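Uncharacterized protein (Acinetobacter baumannii, PDB 5D66) is of unknown function but folds as a single-chain stack of ankyrin repeats, a scaffold that in relatives commonly serves protein-protein recognition. Local coordinates at residues T27-A31 against L55-D61; I68-L74 against D94-R100; L85-L89 against T120-A124; L106-E111 against W136-A142; V126-H130 against G163-L168. Where two conformers were deposited one is given. Numbering follows the deposited sequence.

Interaction 1 of 5, residues T27-A31 against L55-D61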
# COMPACT_ATOMS: atom_id res chain seq x y z
N THR A 27 -9.05 22.02 -17.39
CA THR A 27 -9.39 20.73 -17.99
C THR A 27 -9.33 19.62 -16.93
O THR A 27 -9.00 19.84 -15.78
CB THR A 27 -8.52 20.44 -19.19
OG1 THR A 27 -7.18 20.26 -18.76
CG2 THR A 27 -8.54 21.59 -20.20
N LEU A 28 -9.68 18.42 -17.32
CA LEU A 28 -9.85 17.34 -16.39
C LEU A 28 -8.52 16.90 -15.81
O LEU A 28 -7.63 16.47 -16.55
CB LEU A 28 -10.46 16.19 -17.11
CG LEU A 28 -11.17 15.14 -16.34
CD1 LEU A 28 -12.49 15.74 -15.72
CD2 LEU A 28 -11.44 14.03 -17.26
N ILE A 29 -8.38 16.96 -14.50
CA ILE A 29 -7.13 16.63 -13.85
C ILE A 29 -6.70 15.19 -14.05
O ILE A 29 -5.52 14.90 -14.05
CB ILE A 29 -7.12 17.06 -12.41
CG1 ILE A 29 -5.66 17.15 -11.86
CG2 ILE A 29 -8.00 16.23 -11.60
CD1 ILE A 29 -5.56 17.91 -10.60
N ASP A 30 -7.69 14.29 -14.17
CA ASP A 30 -7.46 12.88 -14.34
C ASP A 30 -7.57 12.42 -15.78
O ASP A 30 -7.77 11.24 -16.05
CB ASP A 30 -8.35 12.06 -13.42
CG ASP A 30 -7.88 12.11 -11.97
OD1 ASP A 30 -6.70 12.23 -11.70
OD2 ASP A 30 -8.80 11.94 -11.09
N ALA A 31 -7.33 13.33 -16.75
CA ALA A 31 -7.18 12.90 -18.14
C ALA A 31 -6.18 11.74 -18.24
O ALA A 31 -5.12 11.78 -17.61
CB ALA A 31 -6.66 14.08 -18.98
N LEU A 55 -1.43 17.88 -7.27
CA LEU A 55 -2.51 17.19 -8.01
C LEU A 55 -3.65 16.74 -7.08
O LEU A 55 -4.81 16.89 -7.39
CB LEU A 55 -1.95 16.02 -8.81
CG LEU A 55 -1.02 16.43 -9.98
CD1 LEU A 55 -0.22 15.21 -10.45
CD2 LEU A 55 -1.79 17.08 -11.13
N ILE A 56 -3.25 16.20 -5.93
CA ILE A 56 -4.22 15.81 -4.90
C ILE A 56 -4.99 17.01 -4.37
O ILE A 56 -6.22 16.90 -4.26
CB ILE A 56 -3.55 15.00 -3.77
CG1 ILE A 56 -3.09 13.66 -4.30
CG2 ILE A 56 -4.48 14.79 -2.61
CD1 ILE A 56 -2.14 12.89 -3.39
N GLU A 57 -4.32 18.10 -4.08
CA GLU A 57 -5.04 19.27 -3.59
C GLU A 57 -6.05 19.81 -4.63
O GLU A 57 -7.09 20.36 -4.28
CB GLU A 57 -4.05 20.34 -3.14
CG GLU A 57 -3.35 20.02 -1.84
CD GLU A 57 -4.25 19.85 -0.61
OE1 GLU A 57 -5.24 20.63 -0.40
OE2 GLU A 57 -3.92 18.92 0.17
N ALA A 58 -5.73 19.62 -5.92
CA ALA A 58 -6.58 20.07 -6.99
C ALA A 58 -7.68 19.04 -7.35
O ALA A 58 -8.43 19.26 -8.25
CB ALA A 58 -5.74 20.42 -8.17
N GLY A 59 -7.74 17.92 -6.64
CA GLY A 59 -8.82 16.97 -6.75
C GLY A 59 -8.59 15.69 -7.52
O GLY A 59 -9.54 14.95 -7.80
N ALA A 60 -7.33 15.41 -7.86
CA ALA A 60 -7.04 14.15 -8.55
C ALA A 60 -7.52 12.98 -7.68
O ALA A 60 -7.37 12.95 -6.44
CB ALA A 60 -5.56 14.02 -8.80
N ASP A 61 -8.07 11.95 -8.34
CA ASP A 61 -8.63 10.80 -7.66
C ASP A 61 -7.54 9.82 -7.28
O ASP A 61 -6.86 9.19 -8.10
CB ASP A 61 -9.65 10.15 -8.56
CG ASP A 61 -10.43 9.04 -7.94
OD1 ASP A 61 -10.07 8.57 -6.84
OD2 ASP A 61 -11.42 8.60 -8.61
O HOH W 1 -5.46 10.09 -10.35
O HOH W 2 -10.62 13.76 -10.14
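I29 and D30 of loop 27-31 both direct their CA-to-CB bonds at 55-61. I29, chi1 and chi2 both t, is extended, and its CD1 reaches the end of helix 49-57: 3.5 Å from A58 CB, 3.9 Å from L55 CD2 and 4.3 Å from A60 CB. L55 is m,t; its CA-to-CB bond runs sideways, and the rotamer brings CD2 to I29. I29 CG2 lies 3.8 Å from A60 CA. This is the junction of successive ankyrin repeats, where the loop after one repeat's second helix packs on the end of the next repeat's second helix, 49-57, which G59 (phi 104°) closes in a Schellman motif. D30, chi1 m, sits within the type I turn L28-A31 and accepts a hydrogen bond from D61 N on OD2 (2.8 Å). Water 1 links D30 OD1 (2.8 Å) to D61 O (2.8 Å), and water 2 links D30 OD2 (2.7 Å) to G59 O (2.8 Å). D61, chi1 t, turns its carboxylate away, where OD1 accepts from N63 N.

Interaction 2 of 5, residues I68-L74 against D94-R100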
# COMPACT_ATOMS: atom_id res chain seq x y z
N ILE A 68 -2.67 -2.06 -14.65
CA ILE A 68 -2.32 -3.18 -13.75
C ILE A 68 -3.02 -3.06 -12.40
O ILE A 68 -2.62 -3.75 -11.47
CB ILE A 68 -0.81 -3.40 -13.61
CG1 ILE A 68 -0.09 -2.25 -12.93
CG2 ILE A 68 -0.22 -3.72 -15.00
CD1 ILE A 68 1.34 -2.50 -12.59
N GLN A 69 -4.10 -2.30 -12.32
CA GLN A 69 -4.91 -2.13 -11.10
C GLN A 69 -4.18 -1.43 -9.96
O GLN A 69 -4.62 -1.52 -8.82
CB GLN A 69 -5.55 -3.45 -10.63
CG GLN A 69 -6.49 -4.08 -11.67
CD GLN A 69 -7.60 -4.88 -10.91
OE1 GLN A 69 -8.31 -4.36 -10.04
NE2 GLN A 69 -7.83 -6.09 -11.34
N ASP A 70 -3.16 -0.65 -10.26
CA ASP A 70 -2.57 0.24 -9.28
C ASP A 70 -3.35 1.53 -9.26
O ASP A 70 -3.74 2.09 -10.27
CB ASP A 70 -1.11 0.55 -9.60
CG ASP A 70 -0.20 -0.57 -9.21
OD1 ASP A 70 -0.51 -1.40 -8.32
OD2 ASP A 70 0.96 -0.51 -9.72
N SER A 71 -3.51 2.08 -8.06
CA SER A 71 -3.94 3.46 -7.82
C SER A 71 -2.85 4.20 -7.10
O SER A 71 -1.95 3.58 -6.48
CB SER A 71 -5.22 3.54 -7.01
OG SER A 71 -4.96 3.06 -5.69
N PRO A 72 -2.93 5.52 -7.03
CA PRO A 72 -1.93 6.27 -6.25
C PRO A 72 -1.83 5.78 -4.79
O PRO A 72 -0.74 5.56 -4.29
CB PRO A 72 -2.35 7.74 -6.41
CG PRO A 72 -2.98 7.72 -7.80
CD PRO A 72 -3.69 6.42 -7.92
N TYR A 73 -2.98 5.62 -4.13
CA TYR A 73 -3.01 5.10 -2.76
C TYR A 73 -2.37 3.70 -2.69
O TYR A 73 -1.51 3.43 -1.85
CB TYR A 73 -4.46 5.11 -2.27
CG TYR A 73 -4.74 4.09 -1.19
CD1 TYR A 73 -4.23 4.23 0.08
CD2 TYR A 73 -5.49 2.95 -1.47
CE1 TYR A 73 -4.50 3.26 1.06
CE2 TYR A 73 -5.77 2.00 -0.51
CZ TYR A 73 -5.22 2.13 0.74
OH TYR A 73 -5.45 1.18 1.71
N LEU A 74 -2.85 2.76 -3.52
CA LEU A 74 -2.37 1.39 -3.42
C LEU A 74 -0.88 1.28 -3.66
O LEU A 74 -0.17 0.53 -2.98
CB LEU A 74 -3.13 0.47 -4.35
CG LEU A 74 -4.54 0.18 -3.99
CD1 LEU A 74 -5.32 -0.38 -5.20
CD2 LEU A 74 -4.61 -0.85 -2.88
N ASP A 94 -9.62 4.75 -0.74
CA ASP A 94 -10.60 3.69 -0.49
C ASP A 94 -9.90 2.53 0.16
O ASP A 94 -9.15 1.81 -0.50
CB ASP A 94 -11.22 3.27 -1.82
CG ASP A 94 -12.20 2.15 -1.68
OD1 ASP A 94 -12.40 1.66 -0.54
OD2 ASP A 94 -12.81 1.76 -2.71
N LEU A 95 -10.02 2.39 1.48
CA LEU A 95 -9.25 1.42 2.19
C LEU A 95 -9.66 -0.00 1.86
O LEU A 95 -8.97 -0.99 2.18
CB LEU A 95 -9.29 1.65 3.71
CG LEU A 95 -8.92 3.06 4.18
CD1 LEU A 95 -8.92 3.06 5.68
CD2 LEU A 95 -7.62 3.53 3.57
N LYS A 96 -10.83 -0.19 1.23
CA LYS A 96 -11.31 -1.47 0.76
C LYS A 96 -10.78 -1.80 -0.63
O LYS A 96 -11.00 -2.93 -1.13
CB LYS A 96 -12.85 -1.54 0.75
CG LYS A 96 -13.43 -1.46 2.16
CD LYS A 96 -14.99 -1.48 2.09
CE LYS A 96 -15.66 -0.31 2.78
NZ LYS A 96 -17.14 -0.48 2.80
N SER A 97 -10.15 -0.87 -1.33
CA SER A 97 -9.69 -1.12 -2.66
C SER A 97 -8.52 -2.08 -2.64
O SER A 97 -7.76 -2.19 -1.67
CB SER A 97 -9.30 0.19 -3.38
OG SER A 97 -8.18 0.84 -2.82
N THR A 98 -8.36 -2.75 -3.76
CA THR A 98 -7.41 -3.81 -3.87
C THR A 98 -6.57 -3.68 -5.17
O THR A 98 -7.05 -3.20 -6.23
CB THR A 98 -8.06 -5.21 -3.80
OG1 THR A 98 -9.06 -5.31 -4.81
CG2 THR A 98 -8.71 -5.52 -2.41
N ASN A 99 -5.35 -4.16 -5.08
CA ASN A 99 -4.42 -4.18 -6.17
C ASN A 99 -4.65 -5.45 -7.03
O ASN A 99 -5.62 -6.18 -6.80
CB ASN A 99 -2.99 -4.13 -5.62
CG ASN A 99 -2.68 -5.26 -4.69
OD1 ASN A 99 -3.16 -6.37 -4.89
ND2 ASN A 99 -1.94 -4.99 -3.62
N ARG A 100 -3.79 -5.71 -7.99
CA ARG A 100 -4.01 -6.82 -8.91
C ARG A 100 -3.96 -8.16 -8.22
O ARG A 100 -4.45 -9.17 -8.85
CB ARG A 100 -3.05 -6.77 -10.08
CG ARG A 100 -1.66 -7.04 -9.71
CD ARG A 100 -0.70 -6.51 -10.81
NE ARG A 100 0.69 -6.71 -10.52
CZ ARG A 100 1.51 -5.83 -9.90
NH1 ARG A 100 1.07 -4.69 -9.32
NH2 ARG A 100 2.79 -6.15 -9.83
O HOH W 3 -1.75 -3.77 -8.91
O HOH W 4 -8.83 -5.93 -7.50
O HOH W 5 2.73 -2.40 -9.00
O HOH W 6 -7.39 2.88 -4.45
O HOH W 7 -6.66 -1.09 0.63
O HOH W 8 -0.88 -2.26 -3.62
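I68 opens the contact: I68 O is 3.4 Å from R100 CB, while I68 CD1 lies over one face of the R100 guanidinium, 3.9 Å from NH1. Q69, at positive phi, sets its CB 3.9 Å from R100 N; its OE1 accepts from K65 NZ and, through water 4, reaches T98 OG1 and N99 O. D70 OD1 faces R100 NH1 in a long salt bridge (3.8 Å), supplemented by waters 3 and 5. S71 N-caps helix 72-79, its OG accepting from L74 N (3.0 Å), and water 6 joins that OG to S97 OG. Y73 carries its ring into the D94-S97 type I turn that follows helix 82-90, the second helix of its own repeat, with CE2 3.4 Å from D94 O and OH 3.7 Å from L95 CD2. L74 CD1 ends the walk 3.5 Å from T98 O. Direct hydrogen bonds between the segments are absent, so their polar coupling is relayed largely by ordered water, with Y73 packing on L95 and the methyls of L74 lying against the extended 97-99 backbone.

Interaction 3 of 5, residues L85-L89 against T120-A124; sequences LRMTL and TLIAA
Two leucines of helix 82-90, one turn apart, fill the apolar centre against helix 115-124. L85 (chi1 t, chi2 p) places CD2 3.9 Å from L121 CD2 and 4.3 Å from T120 CG2; L89 (m,t) places CD1 3.6 Å from T120 CG2 and CD2 4.0 Å from A124 CB and 4.4 Å from L121 CD2. L121 is also m,t: its CA-to-CB bond leaves sideways, yet CD2 swings in toward both leucines. Segments 85-89 and 120-124 are alpha-helical and nearly parallel, their N-to-C directions 7° apart and their axes 11.5 Å apart at closest approach. The nearest CA pairs are R86 with T120 (8.0 Å) and L89 with A124 (7.5 Å). Such side-by-side, equally directed packing is that of the second helices of neighbouring ankyrin repeats, which form the outer layer of the stack. Y73 of helix 72-79 touches both L85 and L121 from the inner layer. Within the helices, L89 N bonds to L85 O (2.9 Å) and A124 N to T120 O (3.0 Å). At the polar edge T120, chi1 m, points CG2 into the leucines and OG1 outward. R86 leaves its helix sideways with chi1 m and chi2 and chi3 t, bringing NH1 2.9 Å from T120 OG1 in a weak hydrogen bond, while T120 OG1 is also bonded to the carbonyl oxygen of E116.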
# COMPACT_ATOMS: atom_id res chain seq x y z
N LEU A 85 1.49 8.56 0.54
CA LEU A 85 0.43 7.76 1.15
C LEU A 85 -0.41 8.59 2.14
O LEU A 85 -1.64 8.52 2.12
CB LEU A 85 1.02 6.54 1.84
CG LEU A 85 0.03 5.69 2.58
CD1 LEU A 85 -0.96 5.03 1.58
CD2 LEU A 85 0.68 4.65 3.41
N ARG A 86 0.27 9.34 3.02
CA ARG A 86 -0.45 10.15 4.00
C ARG A 86 -1.38 11.15 3.30
O ARG A 86 -2.48 11.38 3.77
CB ARG A 86 0.48 10.80 4.95
CG ARG A 86 1.16 9.86 5.87
CD ARG A 86 1.96 10.65 6.92
NE ARG A 86 3.06 9.91 7.54
CZ ARG A 86 2.93 8.91 8.42
NH1 ARG A 86 1.73 8.47 8.82
NH2 ARG A 86 4.02 8.33 8.93
N MSE A 87 -0.93 11.73 2.20
CA MSE A 87 -1.79 12.63 1.43
C MSE A 87 -3.02 11.90 0.95
O MSE A 87 -4.17 12.41 1.02
CB MSE A 87 -1.07 13.24 0.25
CG MSE A 87 0.15 13.99 0.51
SE MSE A 87 1.03 14.39 -1.20
CE MSE A 87 2.76 14.74 -0.43
N THR A 88 -2.84 10.70 0.40
CA THR A 88 -3.99 9.94 -0.08
C THR A 88 -5.00 9.61 1.03
O THR A 88 -6.21 9.60 0.80
CB THR A 88 -3.61 8.70 -0.92
OG1 THR A 88 -3.15 7.63 -0.11
CG2 THR A 88 -2.64 8.97 -2.01
N LEU A 89 -4.47 9.28 2.21
CA LEU A 89 -5.31 8.95 3.34
C LEU A 89 -6.18 10.11 3.83
O LEU A 89 -7.22 9.91 4.40
CB LEU A 89 -4.48 8.34 4.48
CG LEU A 89 -3.82 7.00 4.19
CD1 LEU A 89 -2.84 6.64 5.30
CD2 LEU A 89 -4.85 5.94 4.09
N THR A 120 0.95 3.10 9.84
CA THR A 120 0.08 4.11 9.28
C THR A 120 -1.21 3.52 8.76
O THR A 120 -2.31 4.07 9.00
CB THR A 120 0.82 4.90 8.22
OG1 THR A 120 1.94 5.62 8.82
CG2 THR A 120 -0.05 5.92 7.49
N LEU A 121 -1.11 2.44 8.00
CA LEU A 121 -2.27 1.79 7.44
C LEU A 121 -3.15 1.13 8.47
O LEU A 121 -4.37 1.15 8.35
CB LEU A 121 -1.85 0.85 6.32
CG LEU A 121 -1.30 1.56 5.06
CD1 LEU A 121 -0.67 0.50 4.15
CD2 LEU A 121 -2.32 2.29 4.30
N ILE A 122 -2.53 0.49 9.49
CA ILE A 122 -3.30 -0.02 10.60
C ILE A 122 -4.11 1.10 11.26
O ILE A 122 -5.31 0.96 11.51
CB ILE A 122 -2.40 -0.73 11.63
CG1 ILE A 122 -1.88 -2.06 11.06
CG2 ILE A 122 -3.15 -0.95 12.92
CD1 ILE A 122 -0.78 -2.66 11.92
N ALA A 123 -3.43 2.21 11.55
CA ALA A 123 -4.07 3.34 12.22
C ALA A 123 -5.22 3.91 11.40
O ALA A 123 -6.22 4.37 11.97
CB ALA A 123 -3.07 4.45 12.52
N ALA A 124 -5.08 3.91 10.06
CA ALA A 124 -6.11 4.41 9.20
C ALA A 124 -7.38 3.56 9.13
O ALA A 124 -8.43 4.04 8.77
CB ALA A 124 -5.57 4.59 7.77

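Interaction 4 of 5, residues L106-E111 against W136-A142; sequences LIPAAE and WTALLEA
I107, in the m,t rotamer, lies across the start of helix 138-144: CD1 is 3.8 Å from W136 O, CG1 is 3.7 Å from A138 N and 4.1 Å from A138 CB, and CG2 is 3.4 Å from E141 CD. Segment 106-111 is helical throughout; its partner enters extended at W136, is N-capped by T137, whose OG1 (chi1 p) accepts from L140 N at 3.0 Å, and is helical from A138. The axes of 106-111 and 138-142 approach to 8.0 Å and cross at -21°, both running the same way. I107 CA is 4.3 Å from A138 CA, and E111 CA is 5.0 Å from A142 CA. Small residues permit this closeness, which marks the first helices of adjacent ankyrin repeats, stacked in the inner layer: A110 CB is 4.0 Å from A138 CB, 3.7 Å from A138 O and 4.4 Å from A142 CB. L106 (t,p) adds CG at 4.1 Å from A138 CB. Toward the C-terminal end E141 (m,t) points at helix 106-111, with OE1 3.2 Å from E111 CB and 3.4 Å from E111 OE1, two acceptors of like charge; E141 OE2 is held by N132 ND2.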
# COMPACT_ATOMS: atom_id res chain seq x y z
N LEU A 106 -2.07 -2.58 2.72
CA LEU A 106 -1.36 -3.10 3.87
C LEU A 106 -0.58 -4.34 3.59
O LEU A 106 0.49 -4.55 4.18
CB LEU A 106 -2.35 -3.33 5.02
CG LEU A 106 -1.86 -3.92 6.28
CD1 LEU A 106 -0.73 -3.02 6.91
CD2 LEU A 106 -2.95 -4.11 7.28
N ILE A 107 -1.10 -5.23 2.77
CA ILE A 107 -0.47 -6.54 2.55
C ILE A 107 0.94 -6.37 1.92
O ILE A 107 1.92 -6.90 2.48
CB ILE A 107 -1.37 -7.52 1.81
CG1 ILE A 107 -2.62 -7.80 2.66
CG2 ILE A 107 -0.58 -8.81 1.57
CD1 ILE A 107 -3.60 -8.70 2.02
N PRO A 108 1.11 -5.61 0.82
CA PRO A 108 2.47 -5.42 0.30
C PRO A 108 3.35 -4.63 1.23
O PRO A 108 4.58 -4.86 1.28
CB PRO A 108 2.25 -4.75 -1.05
CG PRO A 108 0.89 -4.10 -0.93
CD PRO A 108 0.11 -5.11 -0.14
N ALA A 109 2.81 -3.69 2.00
CA ALA A 109 3.62 -2.95 2.96
C ALA A 109 4.21 -3.93 3.98
O ALA A 109 5.41 -3.85 4.33
CB ALA A 109 2.79 -1.90 3.63
N ALA A 110 3.40 -4.88 4.45
CA ALA A 110 3.90 -5.89 5.37
C ALA A 110 4.91 -6.80 4.70
O ALA A 110 5.95 -7.11 5.25
CB ALA A 110 2.70 -6.65 5.95
N GLU A 111 4.58 -7.29 3.50
CA GLU A 111 5.46 -8.11 2.70
C GLU A 111 6.86 -7.54 2.59
O GLU A 111 7.87 -8.24 2.70
CB GLU A 111 4.85 -8.25 1.30
CG GLU A 111 5.66 -9.02 0.30
CD GLU A 111 5.06 -8.92 -1.12
OE1 GLU A 111 4.18 -8.08 -1.40
OE2 GLU A 111 5.61 -9.61 -2.01
N TRP A 136 -3.31 -15.09 1.18
CA TRP A 136 -2.45 -14.59 2.22
C TRP A 136 -3.05 -13.30 2.81
O TRP A 136 -3.57 -12.45 2.10
CB TRP A 136 -1.02 -14.35 1.79
CG TRP A 136 -0.26 -15.54 1.39
CD1 TRP A 136 -0.44 -16.80 1.86
CD2 TRP A 136 0.84 -15.63 0.48
NE1 TRP A 136 0.46 -17.66 1.31
CE2 TRP A 136 1.26 -16.97 0.45
CE3 TRP A 136 1.43 -14.72 -0.45
CZ2 TRP A 136 2.30 -17.42 -0.39
CZ3 TRP A 136 2.49 -15.15 -1.24
CH2 TRP A 136 2.93 -16.50 -1.19
N THR A 137 -2.90 -13.18 4.12
CA THR A 137 -3.13 -11.96 4.86
C THR A 137 -1.80 -11.18 4.98
O THR A 137 -0.71 -11.73 4.69
CB THR A 137 -3.63 -12.32 6.26
OG1 THR A 137 -2.60 -13.15 6.82
CG2 THR A 137 -4.93 -13.01 6.31
N ALA A 138 -1.86 -9.99 5.53
CA ALA A 138 -0.65 -9.25 5.87
C ALA A 138 0.25 -10.08 6.82
O ALA A 138 1.42 -10.09 6.63
CB ALA A 138 -1.01 -7.92 6.45
N LEU A 139 -0.37 -10.68 7.84
CA LEU A 139 0.35 -11.50 8.79
C LEU A 139 1.08 -12.65 8.08
O LEU A 139 2.28 -12.89 8.34
CB LEU A 139 -0.59 -12.01 9.87
CG LEU A 139 0.02 -12.86 10.98
CD1 LEU A 139 1.06 -12.15 11.75
CD2 LEU A 139 -1.07 -13.36 11.88
N LEU A 140 0.38 -13.38 7.25
CA LEU A 140 0.99 -14.50 6.54
C LEU A 140 2.14 -14.03 5.69
O LEU A 140 3.22 -14.66 5.67
CB LEU A 140 -0.03 -15.30 5.76
CG LEU A 140 -0.93 -16.18 6.59
CD1 LEU A 140 -2.18 -16.58 5.84
CD2 LEU A 140 -0.21 -17.45 7.02
N GLU A 141 1.94 -12.97 4.91
CA GLU A 141 3.07 -12.49 4.08
C GLU A 141 4.25 -12.02 4.91
O GLU A 141 5.39 -12.25 4.51
CB GLU A 141 2.61 -11.40 3.11
CG GLU A 141 1.66 -11.92 2.05
CD GLU A 141 1.72 -11.20 0.70
OE1 GLU A 141 2.60 -10.44 0.47
OE2 GLU A 141 0.85 -11.45 -0.15
N ALA A 142 4.01 -11.34 6.01
CA ALA A 142 5.13 -10.89 6.82
C ALA A 142 5.98 -12.06 7.31
O ALA A 142 7.21 -11.95 7.42
CB ALA A 142 4.63 -10.10 7.99

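Interaction 5 of 5, residues V126-H130 against G163-L168; sequences VNVNH and GANPNL
This is the inter-repeat loop contact of the ankyrin fold, in which the turn following one repeat's second helix docks on its equivalent in the next repeat. Neither segment has regular secondary structure. Each contains a type I beta turn, N127-H130 and N165-L168, and each turn opens with an Asx turn: N127 OD1 accepts from N129 N (2.8 Å) and N165 OD1 from N167 N (2.8 Å), both asparagines having chi1 t. H130 N bonds to N127 O (3.1 Å). Before the second turn G163, at phi 112° and psi 16°, ends helix 150-162 with a Schellman motif, after which A164 turns to an extended conformation (-64°/139°). The closest CA pair is V128 with A164, 5.4 Å apart. V128, chi1 m, directs CG2 to A164 CA (3.6 Å) and CB (3.9 Å), while L159 of helix 150-162 touches the side chains of both residues. N129 (chi1 m, chi2 -34°) starts sideways from its CA and turns its amide to the partner loop; OD1 lies 3.7 Å from L168 CD1, the tip of an m,t side chain, and 3.6 Å from A164 CA. The direct bond between the loops is N165 N to N129 OD1, 2.9 Å and almost linear at 175°. Water 9 donates to the same N129 OD1 (3.1 Å) and to N165 O (2.8 Å).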
# COMPACT_ATOMS: atom_id res chain seq x y z
N VAL A 126 -7.23 0.12 7.59
CA VAL A 126 -7.22 -0.97 6.60
C VAL A 126 -7.49 -2.28 7.35
O VAL A 126 -6.90 -2.54 8.40
CB VAL A 126 -5.88 -0.99 5.84
CG1 VAL A 126 -5.90 -2.15 4.84
CG2 VAL A 126 -5.65 0.31 5.06
N ASN A 127 -8.30 -3.15 6.76
CA ASN A 127 -8.72 -4.39 7.42
C ASN A 127 -7.53 -5.34 7.55
O ASN A 127 -7.12 -5.96 6.53
CB ASN A 127 -9.83 -4.99 6.61
CG ASN A 127 -10.31 -6.35 7.11
OD1 ASN A 127 -9.86 -6.85 8.14
ND2 ASN A 127 -11.18 -6.96 6.36
N VAL A 128 -7.04 -5.55 8.75
CA VAL A 128 -5.90 -6.42 8.96
C VAL A 128 -6.20 -7.87 8.58
O VAL A 128 -5.26 -8.65 8.34
CB VAL A 128 -5.38 -6.34 10.40
CG1 VAL A 128 -4.79 -4.97 10.68
CG2 VAL A 128 -6.41 -6.73 11.41
N ASN A 129 -7.46 -8.28 8.57
CA ASN A 129 -7.84 -9.65 8.27
C ASN A 129 -8.16 -9.94 6.77
O ASN A 129 -8.59 -11.02 6.44
CB ASN A 129 -9.00 -10.10 9.16
CG ASN A 129 -8.56 -10.29 10.59
OD1 ASN A 129 -7.43 -10.70 10.87
ND2 ASN A 129 -9.45 -10.02 11.53
N HIS A 130 -7.92 -8.94 5.92
CA HIS A 130 -8.17 -9.15 4.50
C HIS A 130 -7.24 -10.20 3.91
O HIS A 130 -6.06 -10.25 4.20
CB HIS A 130 -7.92 -7.84 3.75
CG HIS A 130 -8.28 -7.84 2.31
ND1 HIS A 130 -9.45 -7.33 1.81
CD2 HIS A 130 -7.54 -8.24 1.26
CE1 HIS A 130 -9.44 -7.52 0.49
NE2 HIS A 130 -8.33 -8.13 0.15
N GLY A 163 -5.16 -6.43 16.43
CA GLY A 163 -6.28 -7.32 16.38
C GLY A 163 -6.36 -8.27 15.21
O GLY A 163 -7.42 -8.80 14.98
N ALA A 164 -5.27 -8.46 14.50
CA ALA A 164 -5.27 -9.43 13.42
C ALA A 164 -5.51 -10.82 14.04
O ALA A 164 -4.89 -11.21 15.02
CB ALA A 164 -3.96 -9.43 12.67
N ASN A 165 -6.33 -11.62 13.37
CA ASN A 165 -6.62 -12.96 13.81
C ASN A 165 -5.40 -13.83 13.57
O ASN A 165 -5.00 -14.02 12.42
CB ASN A 165 -7.84 -13.46 13.04
CG ASN A 165 -8.30 -14.83 13.47
OD1 ASN A 165 -7.54 -15.61 14.04
ND2 ASN A 165 -9.57 -15.14 13.20
N PRO A 166 -4.77 -14.38 14.61
CA PRO A 166 -3.56 -15.16 14.40
C PRO A 166 -3.79 -16.55 13.86
O PRO A 166 -2.83 -17.26 13.59
CB PRO A 166 -3.00 -15.24 15.79
CG PRO A 166 -4.24 -15.30 16.69
CD PRO A 166 -5.15 -14.30 16.02
N ASN A 167 -5.06 -16.95 13.70
CA ASN A 167 -5.44 -18.27 13.23
C ASN A 167 -5.99 -18.32 11.84
O ASN A 167 -6.46 -19.37 11.41
CB ASN A 167 -6.39 -18.91 14.27
CG ASN A 167 -5.64 -19.17 15.57
OD1 ASN A 167 -4.57 -19.74 15.53
ND2 ASN A 167 -6.15 -18.74 16.70
N LEU A 168 -5.93 -17.25 11.08
CA LEU A 168 -6.31 -17.26 9.66
C LEU A 168 -5.18 -17.86 8.87
O LEU A 168 -4.10 -17.28 8.76
CB LEU A 168 -6.68 -15.87 9.14
CG LEU A 168 -7.98 -15.31 9.69
CD1 LEU A 168 -8.18 -13.89 9.14
CD2 LEU A 168 -9.21 -16.16 9.46
O HOH W 9 -4.88 -12.27 10.28

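How the interactions relate
The five contacts are strung along one elongated stack of repeats, with interactions 1 and 5 farthest apart: 34 Å between centres, on opposite sides of the chain's centre. These two are equivalent loop contacts, with D30 and N129 in matching roles. Interactions 2 and 3, centres 13 Å apart, link the same two repeats, Y73 CD1 meeting L85 CD1 at 3.7 Å; interaction 2 also packs within one repeat. Interactions 4 and 5 share a repeat pair, centres 10 Å apart, with I107 CD1 3.6 Å from H130 O. L121 CD1, 3.7 Å from L106 CA, joins outer and inner layers, while L121 O, 3.1 Å from V126 N (a probable hydrogen bond), marks the chain continuing from interaction 3 into interaction 5.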